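PDB 7D86: PHD finger protein 14 from Danio rerio, which binds histone H3, preferring the unmodified form, through a tandem of zinc fingers, and represses PDGFRA expression to help regulate mesenchymal cell proliferation. Local coordinates for residues A[151-156]-A[186-191]; A[99-104]-A[179-184]; A[162-167]-A[199-204]; A[85-88]-A[92-95]; A[132-135]-A[139-142]. One frame throughout, in Å; residues are numbered along the deposited sequence.

Contact 1: A[151-156]-A[186-191]. With ZN (zinc ion), chain B.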
# COMPACT_ATOMS: atom_id res chain seq x y z
N GLY A 151 -2.02 13.46 16.82
CA GLY A 151 -1.25 13.97 17.94
C GLY A 151 0.11 13.33 18.11
O GLY A 151 0.93 13.32 17.19
N MET A 152 0.35 12.77 19.29
CA MET A 152 1.55 11.99 19.58
C MET A 152 1.22 10.52 19.80
O MET A 152 1.91 9.83 20.55
CB MET A 152 2.28 12.57 20.80
CG MET A 152 2.74 14.01 20.61
SD MET A 152 4.09 14.16 19.42
CE MET A 152 3.32 15.15 18.15
N CYS A 153 0.17 10.03 19.14
CA CYS A 153 -0.25 8.65 19.30
C CYS A 153 0.83 7.69 18.81
O CYS A 153 1.40 7.87 17.73
CB CYS A 153 -1.55 8.39 18.54
SG CYS A 153 -2.20 6.70 18.70
N ARG A 154 1.11 6.67 19.61
CA ARG A 154 2.10 5.67 19.23
C ARG A 154 1.45 4.29 19.09
O ARG A 154 1.73 3.39 19.88
CB ARG A 154 3.24 5.63 20.25
CG ARG A 154 4.13 6.88 20.28
CD ARG A 154 4.98 7.02 19.02
NE ARG A 154 4.22 7.56 17.90
CZ ARG A 154 4.65 7.58 16.64
NH1 ARG A 154 3.88 8.10 15.70
NH2 ARG A 154 5.85 7.10 16.34
N SER A 155 0.59 4.13 18.10
CA SER A 155 0.05 2.82 17.71
C SER A 155 0.73 2.40 16.42
O SER A 155 0.73 3.15 15.45
CB SER A 155 -1.46 2.88 17.50
OG SER A 155 -2.15 3.12 18.72
N PHE A 156 1.30 1.19 16.41
CA PHE A 156 2.09 0.73 15.27
C PHE A 156 1.39 -0.39 14.51
O PHE A 156 0.75 -1.26 15.11
CB PHE A 156 3.47 0.24 15.74
CG PHE A 156 4.28 1.31 16.39
CD1 PHE A 156 4.80 2.36 15.65
CD2 PHE A 156 4.51 1.28 17.76
CE1 PHE A 156 5.54 3.37 16.27
CE2 PHE A 156 5.25 2.28 18.37
CZ PHE A 156 5.76 3.32 17.62
N LYS A 186 -7.39 2.95 14.85
CA LYS A 186 -8.85 2.85 14.90
C LYS A 186 -9.45 3.87 15.86
O LYS A 186 -10.55 4.38 15.61
CB LYS A 186 -9.27 1.45 15.32
CG LYS A 186 -8.91 0.35 14.33
CD LYS A 186 -9.42 -0.99 14.84
CE LYS A 186 -8.87 -2.14 14.01
NZ LYS A 186 -9.34 -3.47 14.52
N GLN A 187 -8.76 4.19 16.94
CA GLN A 187 -9.34 5.13 17.90
C GLN A 187 -9.41 6.54 17.32
O GLN A 187 -10.31 7.31 17.69
CB GLN A 187 -8.54 5.13 19.20
CG GLN A 187 -9.22 5.87 20.33
CD GLN A 187 -8.39 5.88 21.60
OE1 GLN A 187 -7.22 5.50 21.60
NE2 GLN A 187 -9.00 6.32 22.69
N HIS A 188 -8.52 6.89 16.40
CA HIS A 188 -8.41 8.26 15.91
C HIS A 188 -8.87 8.45 14.48
O HIS A 188 -8.80 9.57 13.96
CB HIS A 188 -6.96 8.73 16.07
CG HIS A 188 -6.51 8.79 17.50
ND1 HIS A 188 -5.31 8.26 17.93
CD2 HIS A 188 -7.10 9.33 18.59
CE1 HIS A 188 -5.19 8.46 19.23
NE2 HIS A 188 -6.26 9.12 19.66
N ALA A 189 -9.35 7.40 13.82
CA ALA A 189 -9.67 7.47 12.41
C ALA A 189 -11.02 8.14 12.17
O ALA A 189 -11.89 8.17 13.04
CB ALA A 189 -9.70 6.07 11.79
N ASP A 190 -11.17 8.69 10.97
CA ASP A 190 -12.47 9.13 10.48
C ASP A 190 -13.35 7.90 10.26
O ASP A 190 -13.03 7.05 9.43
CB ASP A 190 -12.29 9.91 9.19
CG ASP A 190 -13.58 10.54 8.69
OD1 ASP A 190 -14.52 9.80 8.36
OD2 ASP A 190 -13.63 11.78 8.62
N ARG A 191 -14.47 7.82 11.00
CA ARG A 191 -15.28 6.60 10.94
C ARG A 191 -15.88 6.39 9.55
O ARG A 191 -15.97 5.25 9.07
CB ARG A 191 -16.37 6.62 12.00
CG ARG A 191 -16.97 5.25 12.28
CD ARG A 191 -18.12 5.30 13.30
NE ARG A 191 -17.73 6.03 14.51
CZ ARG A 191 -17.21 5.46 15.59
NH1 ARG A 191 -17.03 4.15 15.63
NH2 ARG A 191 -16.88 6.20 16.64
ZN ZN B . -3.92 6.93 17.18
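A single zinc ion does nearly all the work of joining Cys153 to His188: the two side chains are the only residues of 151-156 and 186-191 that touch, and their CA atoms stay 8.8 Å apart. The metal bridges that gap, with Cys153 SG at 2.3 Å from the zinc ion and His188 ND1 at 2.1 Å. Where the two ligands meet directly, the sulfur comes to the edge of the imidazole, lying in the ring plane rather than over a face, with Cys153 SG 3.5 Å from His188 CE1. Because both residues bind the same ion, the sulfur is brought beside the imidazole's edge, next to ND1. Cys153 delivers its sulfur with SG anti to the backbone N (chi1 -178°). Cysteine and histidine suit these places because a thiolate and an imidazole nitrogen are both good zinc ligands. One face of the ring is partly covered by Gln187 CG, 4.3 Å above the plane. Arg154 folds back over its own segment, its NE donating to Cys153 O at 2.8 Å from above the carbonyl plane. Cys148 and Cys185 complete this site of three cysteines and one histidine in the second PHD-type finger. The loop 151-156 runs between strands 145-147 and 156-158, while 186-191 leads from strand 181-183 into helix 191-204, whose first turn is capped by Asp190 OD1 through the backbone N of Asp193.

Contact 2: A[99-104]-A[179-184]. With MG (magnesium ion), chain G.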
# COMPACT_ATOMS: atom_id res chain seq x y z
N ALA A 99 5.41 1.45 0.03
CA ALA A 99 6.36 2.48 -0.37
C ALA A 99 5.80 3.88 -0.12
O ALA A 99 6.57 4.81 0.16
CB ALA A 99 6.75 2.31 -1.83
N LEU A 100 4.48 4.05 -0.20
CA LEU A 100 3.90 5.38 -0.01
C LEU A 100 3.90 5.80 1.45
O LEU A 100 3.89 7.00 1.75
CB LEU A 100 2.47 5.41 -0.53
CG LEU A 100 2.34 5.09 -2.02
CD1 LEU A 100 0.88 5.06 -2.45
CD2 LEU A 100 3.14 6.12 -2.83
N TYR A 101 3.89 4.84 2.38
CA TYR A 101 3.64 5.19 3.77
C TYR A 101 4.83 4.98 4.69
O TYR A 101 4.88 5.62 5.75
CB TYR A 101 2.43 4.41 4.31
CG TYR A 101 1.12 4.95 3.81
CD1 TYR A 101 0.61 4.54 2.58
CD2 TYR A 101 0.40 5.89 4.54
CE1 TYR A 101 -0.58 5.04 2.10
CE2 TYR A 101 -0.81 6.39 4.06
CZ TYR A 101 -1.29 5.96 2.84
OH TYR A 101 -2.47 6.45 2.34
N VAL A 102 5.78 4.11 4.34
CA VAL A 102 6.96 3.93 5.18
C VAL A 102 7.86 5.15 5.02
O VAL A 102 8.25 5.49 3.89
CB VAL A 102 7.70 2.62 4.85
CG1 VAL A 102 9.00 2.53 5.64
CG2 VAL A 102 6.81 1.41 5.15
N PRO A 103 8.19 5.85 6.11
CA PRO A 103 9.06 7.03 5.99
C PRO A 103 10.42 6.69 5.37
O PRO A 103 10.96 5.61 5.56
CB PRO A 103 9.22 7.50 7.44
CG PRO A 103 8.01 6.99 8.15
CD PRO A 103 7.63 5.69 7.46
N GLY A 104 10.97 7.66 4.65
CA GLY A 104 12.30 7.53 4.08
C GLY A 104 12.36 6.78 2.77
O GLY A 104 13.46 6.59 2.24
N ASP A 179 3.69 15.92 2.76
CA ASP A 179 3.54 14.47 2.72
C ASP A 179 2.05 14.19 2.84
O ASP A 179 1.50 14.20 3.95
CB ASP A 179 4.31 13.81 3.87
CG ASP A 179 4.26 12.25 3.86
OD1 ASP A 179 3.71 11.62 2.94
OD2 ASP A 179 4.79 11.66 4.82
N PRO A 180 1.34 13.96 1.73
CA PRO A 180 -0.12 13.80 1.81
C PRO A 180 -0.58 12.46 2.35
O PRO A 180 -1.78 12.28 2.58
CB PRO A 180 -0.56 13.98 0.34
CG PRO A 180 0.61 13.50 -0.45
CD PRO A 180 1.84 13.86 0.35
N PHE A 181 0.32 11.51 2.57
CA PHE A 181 -0.07 10.17 2.99
C PHE A 181 0.01 10.06 4.51
O PHE A 181 1.08 10.21 5.09
CB PHE A 181 0.81 9.12 2.32
CG PHE A 181 0.70 9.13 0.83
CD1 PHE A 181 -0.38 8.53 0.20
CD2 PHE A 181 1.67 9.74 0.05
CE1 PHE A 181 -0.49 8.53 -1.18
CE2 PHE A 181 1.56 9.76 -1.32
CZ PHE A 181 0.47 9.15 -1.94
N PHE A 182 -1.13 9.79 5.15
CA PHE A 182 -1.14 9.66 6.60
C PHE A 182 -2.06 8.51 7.00
O PHE A 182 -2.88 8.03 6.21
CB PHE A 182 -1.57 10.98 7.27
CG PHE A 182 -2.93 11.44 6.87
CD1 PHE A 182 -3.12 12.16 5.70
CD2 PHE A 182 -4.03 11.19 7.68
CE1 PHE A 182 -4.38 12.60 5.33
CE2 PHE A 182 -5.29 11.63 7.32
CZ PHE A 182 -5.47 12.33 6.14
N ALA A 183 -1.90 8.08 8.24
CA ALA A 183 -2.66 6.97 8.78
C ALA A 183 -3.03 7.24 10.23
O ALA A 183 -2.24 7.81 10.99
CB ALA A 183 -1.87 5.66 8.71
N TYR A 184 -4.22 6.79 10.62
CA TYR A 184 -4.74 6.92 11.97
C TYR A 184 -5.09 5.54 12.52
O TYR A 184 -5.62 4.69 11.80
CB TYR A 184 -5.99 7.79 12.03
CG TYR A 184 -5.81 9.25 11.70
CD1 TYR A 184 -4.69 9.96 12.12
CD2 TYR A 184 -6.78 9.94 10.98
CE1 TYR A 184 -4.54 11.31 11.83
CE2 TYR A 184 -6.65 11.27 10.68
CZ TYR A 184 -5.53 11.95 11.10
OH TYR A 184 -5.41 13.28 10.78
MG MG G . 5.10 9.75 4.51
O HOH W 1 5.86 7.83 4.32
O HOH W 2 3.29 9.17 5.36
O HOH W 3 4.37 9.50 2.63
O HOH W 4 7.03 10.29 3.92
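Phe181 sets its ring beneath Leu100, whose CB stands over the centre of the aromatic face, 4.2 Å from the ring centroid and 5° off the normal. The methyl groups of Leu100 reach farther along the same ring, with Leu100 CD1 3.9 Å from Phe181 CE1. A branched aliphatic chain suits this position, since it can spread over a flat hydrocarbon surface. Tyr101, next along helix 96-101, meets Phe181 differently: Phe181 CB lies over one face of the phenol, 3.6 Å from Tyr101 CE2, and the phenylalanine ring turns its edge toward that face in a T-shaped pair, planes at 69°. With CG anti to the carbonyl carbon (chi1 -62°), Phe181 brings one ring face to Leu100 and its edge to Tyr101. At the phenol's edge sits Phe182 O, 3.4 Å from Tyr101 CE2. The tyrosine hydroxyl has its polar partner outside, Ser169 O on strand 168-170, which pairs with strand 181-183. The contact thus joins the pre-PHD finger to the second PHD-type finger. Alongside, a magnesium ion is held by Asp179 OD2 at 2.0 Å; its water 2 donates to Phe181 O at 2.5 Å, and water 1 donates only weakly to Leu100 O. The chemistry is therefore of two kinds, an apolar aromatic cluster where the two fingers meet and a hydrated cation beside it, where the carboxylate probably balances part of the metal's charge.

Contact 3: A[162-167]-A[199-204]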
# COMPACT_ATOMS: atom_id res chain seq x y z
N ALA A 162 -2.92 -1.84 8.21
CA ALA A 162 -3.73 -0.64 8.35
C ALA A 162 -4.63 -0.45 7.14
O ALA A 162 -5.79 -0.02 7.27
CB ALA A 162 -2.82 0.58 8.54
N GLN A 163 -4.14 -0.78 5.94
CA GLN A 163 -4.97 -0.64 4.75
C GLN A 163 -6.22 -1.49 4.87
O GLN A 163 -7.33 -1.05 4.52
CB GLN A 163 -4.18 -1.02 3.49
CG GLN A 163 -4.92 -0.74 2.19
CD GLN A 163 -4.22 -1.31 0.96
OE1 GLN A 163 -3.64 -2.40 1.01
NE2 GLN A 163 -4.27 -0.58 -0.14
N ARG A 164 -6.07 -2.71 5.38
CA ARG A 164 -7.18 -3.64 5.51
C ARG A 164 -8.24 -3.09 6.46
O ARG A 164 -9.44 -3.31 6.27
CB ARG A 164 -6.67 -5.00 5.99
CG ARG A 164 -7.72 -6.04 6.25
CD ARG A 164 -7.13 -7.26 6.96
NE ARG A 164 -6.94 -6.98 8.39
CZ ARG A 164 -5.76 -6.98 9.00
NH1 ARG A 164 -4.66 -7.26 8.33
NH2 ARG A 164 -5.70 -6.71 10.30
N GLU A 165 -7.80 -2.39 7.50
CA GLU A 165 -8.73 -1.83 8.48
C GLU A 165 -9.26 -0.46 8.08
O GLU A 165 -9.99 0.17 8.87
CB GLU A 165 -8.03 -1.74 9.84
CG GLU A 165 -7.75 -3.10 10.47
CD GLU A 165 -9.02 -3.85 10.85
OE1 GLU A 165 -10.06 -3.20 11.06
OE2 GLU A 165 -8.98 -5.09 10.94
N GLY A 166 -8.93 0.02 6.88
CA GLY A 166 -9.46 1.28 6.39
C GLY A 166 -8.79 2.50 6.99
O GLY A 166 -9.42 3.56 7.11
N LEU A 167 -7.53 2.38 7.38
CA LEU A 167 -6.86 3.41 8.18
C LEU A 167 -5.92 4.31 7.38
O LEU A 167 -5.42 5.30 7.93
CB LEU A 167 -6.08 2.74 9.32
CG LEU A 167 -6.91 1.84 10.23
CD1 LEU A 167 -6.04 1.23 11.31
CD2 LEU A 167 -8.05 2.64 10.85
N LYS A 199 -14.78 -1.60 3.29
CA LYS A 199 -15.68 -2.25 2.34
C LYS A 199 -14.98 -2.49 1.01
O LYS A 199 -15.07 -3.58 0.43
CB LYS A 199 -16.95 -1.41 2.16
CG LYS A 199 -17.91 -1.97 1.13
CD LYS A 199 -19.16 -1.12 1.00
CE LYS A 199 -20.10 -1.66 -0.07
NZ LYS A 199 -20.63 -3.01 0.27
N ASN A 200 -14.27 -1.48 0.50
CA ASN A 200 -13.61 -1.64 -0.79
C ASN A 200 -12.43 -2.61 -0.70
O ASN A 200 -12.17 -3.35 -1.66
CB ASN A 200 -13.14 -0.29 -1.33
CG ASN A 200 -14.27 0.51 -1.94
OD1 ASN A 200 -15.43 0.09 -1.89
ND2 ASN A 200 -13.95 1.65 -2.52
N TYR A 201 -11.72 -2.63 0.42
CA TYR A 201 -10.68 -3.63 0.60
C TYR A 201 -11.26 -5.04 0.51
O TYR A 201 -10.71 -5.91 -0.17
CB TYR A 201 -9.97 -3.43 1.94
CG TYR A 201 -8.79 -4.35 2.12
CD1 TYR A 201 -7.52 -3.97 1.70
CD2 TYR A 201 -8.94 -5.60 2.71
CE1 TYR A 201 -6.43 -4.81 1.86
CE2 TYR A 201 -7.86 -6.45 2.87
CZ TYR A 201 -6.61 -6.05 2.44
OH TYR A 201 -5.54 -6.89 2.61
N LEU A 202 -12.38 -5.28 1.19
CA LEU A 202 -13.00 -6.61 1.15
C LEU A 202 -13.42 -6.98 -0.27
O LEU A 202 -13.30 -8.14 -0.68
CB LEU A 202 -14.19 -6.66 2.10
CG LEU A 202 -13.80 -6.64 3.57
CD1 LEU A 202 -15.01 -6.37 4.46
CD2 LEU A 202 -13.13 -7.96 3.95
N ALA A 203 -13.92 -6.00 -1.03
CA ALA A 203 -14.37 -6.29 -2.38
C ALA A 203 -13.22 -6.63 -3.33
O ALA A 203 -13.47 -7.22 -4.39
CB ALA A 203 -15.18 -5.12 -2.92
N LEU A 204 -11.98 -6.31 -2.96
CA LEU A 204 -10.84 -6.58 -3.84
C LEU A 204 -10.66 -8.07 -4.10
O LEU A 204 -10.34 -8.48 -5.22
CB LEU A 204 -9.55 -6.02 -3.25
CG LEU A 204 -9.21 -4.55 -3.48
CD1 LEU A 204 -7.91 -4.22 -2.79
CD2 LEU A 204 -9.14 -4.25 -4.98
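The end of helix 159-164 and a turn of helix 191-204 come closest at Arg164 and Tyr201, whose CA atoms are 6.0 Å apart. Such a close approach lets the tyrosine lie flat against the backbone of the other helix: Arg164 CA is 3.6 Å from the centroid of the Tyr201 ring and only 3° off its normal, a CH-pi contact over the middle of the face. The aliphatic part of the arginine continues across the same face toward the rim, with Arg164 CG 3.4 Å from Tyr201 CE2. Its CG is anti to the backbone N (chi1 177°), and the chain then bends at chi3, carrying the guanidinium off the phenol so that the two planes stand 77° apart. Arginine suits the place because its methylenes cover the ring while its charged end works elsewhere, in a salt bridge with Glu135 and a hydrogen bond to Leu133 O, close to the zinc-binding Cys134. Helix 159-164 begins just after the zinc ligand His158 and holds another, Cys161, so Tyr201 packs the C-terminal helix against the metal-bearing part of the second PHD-type finger. The helix finishes in a Schellman motif, Leu167 N bonding to Ala162 O at 3.0 Å and Gly166 N to Gln163 O; Gly166 readily adopts the positive phi this requires. At the edge of the phenol, Gln163 OE1 lies 3.8 Å from Tyr201 CE1. The other amide atom, Gln163 NE2, bonds to Cys13 O in the first PHD finger.

Contact 4: A[85-88]-A[92-95]. With ZN (zinc ion), chain C.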
# COMPACT_ATOMS: atom_id res chain seq x y z
N PHE A 85 2.84 -4.92 -6.44
CA PHE A 85 4.24 -4.80 -6.05
C PHE A 85 5.05 -4.06 -7.10
O PHE A 85 4.72 -4.05 -8.29
CB PHE A 85 4.88 -6.19 -5.85
CG PHE A 85 4.32 -6.96 -4.70
CD1 PHE A 85 3.14 -7.66 -4.83
CD2 PHE A 85 5.01 -7.02 -3.50
CE1 PHE A 85 2.63 -8.39 -3.78
CE2 PHE A 85 4.51 -7.75 -2.44
CZ PHE A 85 3.31 -8.44 -2.58
N LYS A 86 6.15 -3.46 -6.63
CA LYS A 86 7.21 -2.92 -7.48
C LYS A 86 8.54 -3.48 -7.01
O LYS A 86 8.73 -3.78 -5.83
CB LYS A 86 7.27 -1.38 -7.43
CG LYS A 86 6.16 -0.64 -8.18
CD LYS A 86 6.46 -0.54 -9.67
CE LYS A 86 5.53 0.46 -10.35
NZ LYS A 86 5.70 0.46 -11.83
N GLU A 87 9.49 -3.59 -7.94
CA GLU A 87 10.81 -4.12 -7.63
C GLU A 87 11.68 -3.05 -6.99
O GLU A 87 11.61 -1.87 -7.35
CB GLU A 87 11.47 -4.66 -8.91
CG GLU A 87 12.64 -5.59 -8.66
CD GLU A 87 13.07 -6.33 -9.93
OE1 GLU A 87 12.76 -5.86 -11.04
OE2 GLU A 87 13.71 -7.39 -9.80
N THR A 88 12.51 -3.46 -6.02
CA THR A 88 13.47 -2.55 -5.41
C THR A 88 14.77 -2.54 -6.20
O THR A 88 14.98 -3.32 -7.13
CB THR A 88 13.77 -2.92 -3.96
OG1 THR A 88 14.62 -4.08 -3.92
CG2 THR A 88 12.48 -3.19 -3.20
N ARG A 92 14.56 -6.96 -4.91
CA ARG A 92 13.49 -7.49 -4.09
C ARG A 92 12.21 -6.74 -4.42
O ARG A 92 12.16 -5.94 -5.36
CB ARG A 92 13.88 -7.43 -2.61
CG ARG A 92 15.08 -8.31 -2.31
CD ARG A 92 15.45 -8.32 -0.83
NE ARG A 92 16.62 -9.13 -0.57
CZ ARG A 92 17.87 -8.71 -0.73
NH1 ARG A 92 18.89 -9.52 -0.48
NH2 ARG A 92 18.09 -7.47 -1.16
N TRP A 93 11.15 -6.98 -3.64
CA TRP A 93 9.83 -6.49 -3.96
C TRP A 93 9.20 -5.83 -2.74
O TRP A 93 9.40 -6.26 -1.61
CB TRP A 93 8.93 -7.63 -4.47
CG TRP A 93 9.46 -8.21 -5.75
CD1 TRP A 93 10.39 -9.22 -5.87
CD2 TRP A 93 9.11 -7.82 -7.07
NE1 TRP A 93 10.63 -9.47 -7.21
CE2 TRP A 93 9.85 -8.63 -7.96
CE3 TRP A 93 8.24 -6.87 -7.59
CZ2 TRP A 93 9.74 -8.51 -9.35
CZ3 TRP A 93 8.13 -6.74 -8.96
CH2 TRP A 93 8.87 -7.56 -9.82
N VAL A 94 8.45 -4.75 -3.00
CA VAL A 94 7.66 -4.08 -1.97
C VAL A 94 6.31 -3.71 -2.55
O VAL A 94 6.18 -3.44 -3.75
CB VAL A 94 8.39 -2.83 -1.41
CG1 VAL A 94 9.64 -3.23 -0.64
CG2 VAL A 94 8.73 -1.86 -2.53
N HIS A 95 5.29 -3.66 -1.69
CA HIS A 95 4.01 -3.08 -2.10
C HIS A 95 4.18 -1.63 -2.50
O HIS A 95 4.94 -0.87 -1.88
CB HIS A 95 2.97 -3.16 -0.97
CG HIS A 95 2.52 -4.54 -0.64
ND1 HIS A 95 2.87 -5.17 0.53
CD2 HIS A 95 1.75 -5.41 -1.33
CE1 HIS A 95 2.35 -6.38 0.54
NE2 HIS A 95 1.65 -6.55 -0.57
ZN ZN C . 4.10 -4.54 1.98
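Phe85 and His95 lie side by side pointing the same way, and their rings overlap obliquely: His95 CD2 is over one face of Phe85 and Phe85 CE2 over one face of the imidazole, both toward the rim. The planes are 32° apart, and Phe85 CZ comes within 3.2 Å of His95 NE2. The Trp93 indole has Glu87 over a face, CB 3.9 Å from the centroid of the six-membered ring, and the extended glutamate stacks its carboxylate almost parallel to the indole, at 11°. The broad indole thus shelters the glutamate's methylenes. Strands 85-87 and 93-95 form the antiparallel beta hairpin of the C2HC pre-PHD finger. Lys86 and Val94 are its hydrogen-bonded pair: Lys86 N reaches Val94 O at 2.9 Å and Val94 N returns to Lys86 O at 3.0 Å, both nearly straight. Nearer the turn, Thr88 N donates to Arg92 O at 2.6 Å. Threonine fits there because its hydroxyl, set between the backbone N and the carbonyl carbon (chi1 75°), accepts from Arg92 N, while its CG2 meets Val94 CG1 at 3.8 Å. His95 ND1 binds zinc with Cys75, Cys78 and Cys98; the metal and Asp82 O, bonded to NE2, together fix the imidazole's rotation.

Contact 5: A[132-135]-A[139-142]. With ZN (zinc ion), chain D; EDO (1,2-ethanediol), chain H.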
# COMPACT_ATOMS: atom_id res chain seq x y z
N SER A 132 0.27 -4.04 15.73
CA SER A 132 -0.88 -4.29 16.60
C SER A 132 -2.10 -4.80 15.85
O SER A 132 -3.09 -5.17 16.49
CB SER A 132 -1.24 -3.01 17.35
OG SER A 132 -1.57 -1.98 16.43
N LEU A 133 -2.06 -4.83 14.52
CA LEU A 133 -3.21 -5.22 13.72
C LEU A 133 -3.05 -6.55 13.00
O LEU A 133 -3.93 -6.92 12.23
CB LEU A 133 -3.51 -4.13 12.68
CG LEU A 133 -3.92 -2.79 13.28
CD1 LEU A 133 -4.09 -1.76 12.17
CD2 LEU A 133 -5.21 -2.96 14.06
N CYS A 134 -1.96 -7.28 13.24
CA CYS A 134 -1.67 -8.47 12.44
C CYS A 134 -2.70 -9.57 12.71
O CYS A 134 -3.03 -9.88 13.86
CB CYS A 134 -0.26 -8.98 12.75
SG CYS A 134 0.94 -8.76 11.39
N GLU A 135 -3.22 -10.16 11.63
CA GLU A 135 -4.13 -11.30 11.78
C GLU A 135 -3.38 -12.54 12.24
O GLU A 135 -3.91 -13.35 13.02
CB GLU A 135 -4.85 -11.58 10.46
CG GLU A 135 -5.55 -10.37 9.87
CD GLU A 135 -5.95 -10.58 8.43
OE1 GLU A 135 -6.85 -11.40 8.17
OE2 GLU A 135 -5.34 -9.93 7.55
N PHE A 139 3.74 -13.05 12.32
CA PHE A 139 4.34 -12.03 11.47
C PHE A 139 4.27 -10.63 12.07
O PHE A 139 4.68 -9.66 11.41
CB PHE A 139 3.66 -12.06 10.10
CG PHE A 139 3.70 -13.42 9.45
CD1 PHE A 139 4.88 -13.92 8.93
CD2 PHE A 139 2.56 -14.20 9.36
CE1 PHE A 139 4.93 -15.17 8.34
CE2 PHE A 139 2.60 -15.46 8.76
CZ PHE A 139 3.78 -15.94 8.25
N ALA A 140 3.79 -10.49 13.31
CA ALA A 140 3.61 -9.16 13.90
C ALA A 140 4.92 -8.39 13.98
O ALA A 140 4.92 -7.16 13.97
CB ALA A 140 2.99 -9.28 15.29
N ARG A 141 6.06 -9.09 14.07
CA ARG A 141 7.36 -8.44 14.20
C ARG A 141 8.19 -8.54 12.93
O ARG A 141 9.42 -8.53 12.99
CB ARG A 141 8.14 -9.00 15.39
CG ARG A 141 7.78 -8.36 16.71
CD ARG A 141 8.60 -8.94 17.85
NE ARG A 141 8.31 -8.30 19.12
CZ ARG A 141 7.28 -8.62 19.91
NH1 ARG A 141 7.09 -7.98 21.05
NH2 ARG A 141 6.45 -9.59 19.55
N THR A 142 7.54 -8.64 11.78
CA THR A 142 8.26 -8.65 10.51
C THR A 142 8.13 -7.30 9.83
O THR A 142 7.21 -6.52 10.11
CB THR A 142 7.72 -9.74 9.58
OG1 THR A 142 6.39 -9.40 9.18
CG2 THR A 142 7.73 -11.11 10.26
ZN ZN D . 0.64 -6.55 10.62
C1 EDO H . -1.56 -10.14 7.84
O1 EDO H . -2.48 -9.53 8.75
C2 EDO H . -1.01 -11.41 8.49
O2 EDO H . -0.52 -11.08 9.80
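Phe139 opens a type I beta turn that runs to Thr142 and packs against the zinc-binding knuckle of the second PHD-type finger, where Cys134 is one of the ligands. Phe139 O passes 3.8 Å from Cys134 SG, though the carbonyl is directed toward Thr142, whereas the ring leads away from the cysteine and lies beside Pro79 of the pre-PHD finger. Ala140 follows and makes the closest approach: its CA is 3.7 Å from Cys134 SG, and its CB meets Cys134 CB at 4.1 Å. A small residue suits this buried corner, since one methyl group can rest against the cysteine where the chain runs so near the sulfur. Its backbone also pairs with Cys131, another ligand of the same ion. Arg141, its CB directed away from segment 132-135, forms a salt bridge with Glu130. Thr142 closes the turn by giving two bonds to one acceptor: its N reaches Phe139 O at 3.1 Å, and its OG1 donates to the same oxygen in the carbonyl plane, on a lone pair. Threonine is apt here because its hydroxyl reinforces the backbone bond, and Thr142 O in turn receives NE2 of the zinc ligand His158. Across from the turn, Cys134 SG binds the zinc ion at 2.4 Å, while a 1,2-ethanediol, probably from the crystallisation liquor, accepts from Glu135 N through its O1 at 3.0 Å.

Overall arrangement
Along the chain the order begins with contact 4, the hairpin of the pre-PHD finger, whose second strand runs straight into helix 96-101 of contact 2. Contact 5 is nested inside the long loop that contact 2 closes, while contacts 1, 2 and 3 interleave their segments. Contacts 1, 3 and 5 meet one another around the second PHD-type finger, their centres about 16 to 17 Å apart, with Leu167 packing on both Leu133 and Ala189. Contact 4 lies about 27 Å from contact 1, centre to centre, across the chain's centre. Contact 2 joins the pre-PHD finger to the second PHD-type finger; histone H3 binding requires the region holding these and the first PHD-type finger.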